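Local coordinates for probable enoyl-CoA hydratase/isomerase (Pseudomonas aeruginosa PAO1, PDB 5YLO), which probably acts as a Delta3,Delta2-enoyl-CoA isomerase of the crotonase family, shifting double bonds of unsaturated fatty acyl-CoA for beta-oxidation, at residues 102-107 with 124-129. Sequence-based numbering, arbitrary orientation.
Sequences PTVAAV and FRIAAA
Val104 pairs with Phe124, and Val107 with Ala127, where strands 103-107 and 124-128 run parallel as neighbours in the main sheet of the crotonase fold, with helix 114-120 in the connection between them. Five backbone hydrogen bonds join them, alternating in direction. Phe124 N gives to Thr103 O, and Ala105 N to Phe124 O at 2.9 Å; Ile126 N then gives to Ala105 O. Val107 N gives to Ile126 O, and the straightest of the five closes the series, Ala128 N to Val107 O (N-H...O 171°). Ala105 O also takes a CA-H...O contact from Arg125 CA at 3.5 Å.

On the face of Val104, Phe124 and Ile126, apolar side chains meet; helix 191-204 packs against Val104 and Phe124. Val104 CG2 comes obliquely to Phe124 CD2 at 4.2 Å, while CG1, anti to the backbone N (chi1 -174°), reaches Ile126 CD1. Phe198 meets the Phe124 ring edge-to-face.

On the other face, Val107 CB and Ala127 CB touch at 3.9 Å. The side chain of Arg125 touches here through its aliphatic CG: its chain bends at chi3, and NH1 hydrogen-bonds to Ala119 O and Cys122 O, and NE to Leu181 O, while Arg125 CG rests 3.8 Å from Ala105 CB.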
loop_
_atom_site.group_PDB
_atom_site.type_symbol
_atom_site.label_atom_id
_atom_site.label_comp_id
_atom_site.label_asym_id
_atom_site.label_seq_id
_atom_site.Cartn_x
_atom_site.Cartn_y
_atom_site.Cartn_z
ATOM N N PRO A 102 -1.545 21.773 5.500
ATOM C CA PRO A 102 -0.617 20.989 4.678
ATOM C C PRO A 102 0.813 21.190 5.155
ATOM O O PRO A 102 1.265 22.319 5.358
ATOM C CB PRO A 102 -0.833 21.547 3.265
ATOM C CG PRO A 102 -2.171 22.225 3.312
ATOM C CD PRO A 102 -2.286 22.766 4.705
ATOM N N THR A 103 1.524 20.082 5.347
ATOM C CA THR A 103 2.883 20.108 5.862
ATOM C C THR A 103 3.844 19.526 4.834
ATOM O O THR A 103 3.542 18.520 4.185
ATOM C CB THR A 103 2.985 19.342 7.193
ATOM O OG1 THR A 103 4.348 18.973 7.437
ATOM C CG2 THR A 103 2.119 18.096 7.170
ATOM N N VAL A 104 4.995 20.179 4.676
ATOM C CA VAL A 104 6.037 19.751 3.751
ATOM C C VAL A 104 7.341 19.623 4.523
ATOM O O VAL A 104 7.687 20.500 5.322
ATOM C CB VAL A 104 6.207 20.734 2.573
ATOM C CG1 VAL A 104 7.198 20.182 1.558
ATOM C CG2 VAL A 104 4.868 21.029 1.918
ATOM N N ALA A 105 8.064 18.534 4.282
ATOM C CA ALA A 105 9.359 18.293 4.906
ATOM C C ALA A 105 10.450 18.526 3.872
ATOM O O ALA A 105 10.499 17.834 2.849
ATOM C CB ALA A 105 9.446 16.876 5.471
ATOM N N ALA A 106 11.315 19.501 4.136
ATOM C CA ALA A 106 12.430 19.832 3.248
ATOM C C ALA A 106 13.663 19.100 3.763
ATOM O O ALA A 106 14.389 19.596 4.625
ATOM C CB ALA A 106 12.653 21.337 3.189
ATOM N N VAL A 107 13.904 17.912 3.219
ATOM C CA VAL A 107 15.025 17.083 3.646
ATOM C C VAL A 107 16.308 17.622 3.023
ATOM O O VAL A 107 16.754 17.148 1.973
ATOM C CB VAL A 107 14.789 15.606 3.279
ATOM C CG1 VAL A 107 15.852 14.729 3.900
ATOM C CG2 VAL A 107 13.408 15.167 3.739
ATOM N N PHE A 124 4.155 15.846 2.669
ATOM C CA PHE A 124 5.006 15.788 1.494
ATOM C C PHE A 124 6.466 15.802 1.915
ATOM O O PHE A 124 6.816 16.296 2.990
ATOM C CB PHE A 124 4.716 16.959 0.552
ATOM C CG PHE A 124 3.282 17.038 0.113
ATOM C CD1 PHE A 124 2.833 16.294 -0.964
ATOM C CD2 PHE A 124 2.382 17.854 0.779
ATOM C CE1 PHE A 124 1.514 16.363 -1.370
ATOM C CE2 PHE A 124 1.061 17.928 0.375
ATOM C CZ PHE A 124 0.627 17.181 -0.701
ATOM N N ARG A 125 7.319 15.247 1.054
ATOM C CA ARG A 125 8.756 15.215 1.295
ATOM C C ARG A 125 9.485 15.565 0.010
ATOM O O ARG A 125 9.362 14.854 -0.992
ATOM C CB ARG A 125 9.204 13.845 1.815
ATOM C CG ARG A 125 9.114 13.706 3.324
ATOM C CD ARG A 125 9.093 12.248 3.754
ATOM N NE ARG A 125 8.018 11.506 3.101
ATOM C CZ ARG A 125 6.742 11.562 3.466
ATOM N NH1 ARG A 125 6.373 12.331 4.481
ATOM N NH2 ARG A 125 5.832 10.852 2.810
ATOM N N ILE A 126 10.227 16.667 0.039
ATOM C CA ILE A 126 11.136 17.054 -1.033
ATOM C C ILE A 126 12.547 16.987 -0.475
ATOM O O ILE A 126 12.845 17.615 0.548
ATOM C CB ILE A 126 10.821 18.459 -1.570
ATOM C CG1 ILE A 126 9.358 18.552 -2.000
ATOM C CG2 ILE A 126 11.744 18.797 -2.735
ATOM C CD1 ILE A 126 8.940 19.939 -2.429
ATOM N N ALA A 127 13.412 16.226 -1.135
ATOM C CA ALA A 127 14.744 15.952 -0.622
ATOM C C ALA A 127 15.805 16.490 -1.569
ATOM O O ALA A 127 15.629 16.474 -2.792
ATOM C CB ALA A 127 14.954 14.450 -0.411
ATOM N N ALA A 128 16.901 16.970 -0.991
ATOM C CA ALA A 128 18.076 17.302 -1.774
ATOM C C ALA A 128 18.808 16.026 -2.183
ATOM O O ALA A 128 18.669 14.972 -1.558
ATOM C CB ALA A 128 19.008 18.214 -0.979
ATOM N N ALA A 129 19.600 16.133 -3.252
ATOM C CA ALA A 129 20.316 14.963 -3.751
ATOM C C ALA A 129 21.312 14.434 -2.727
ATOM O O ALA A 129 21.574 13.226 -2.683
ATOM C CB ALA A 129 21.026 15.300 -5.064
#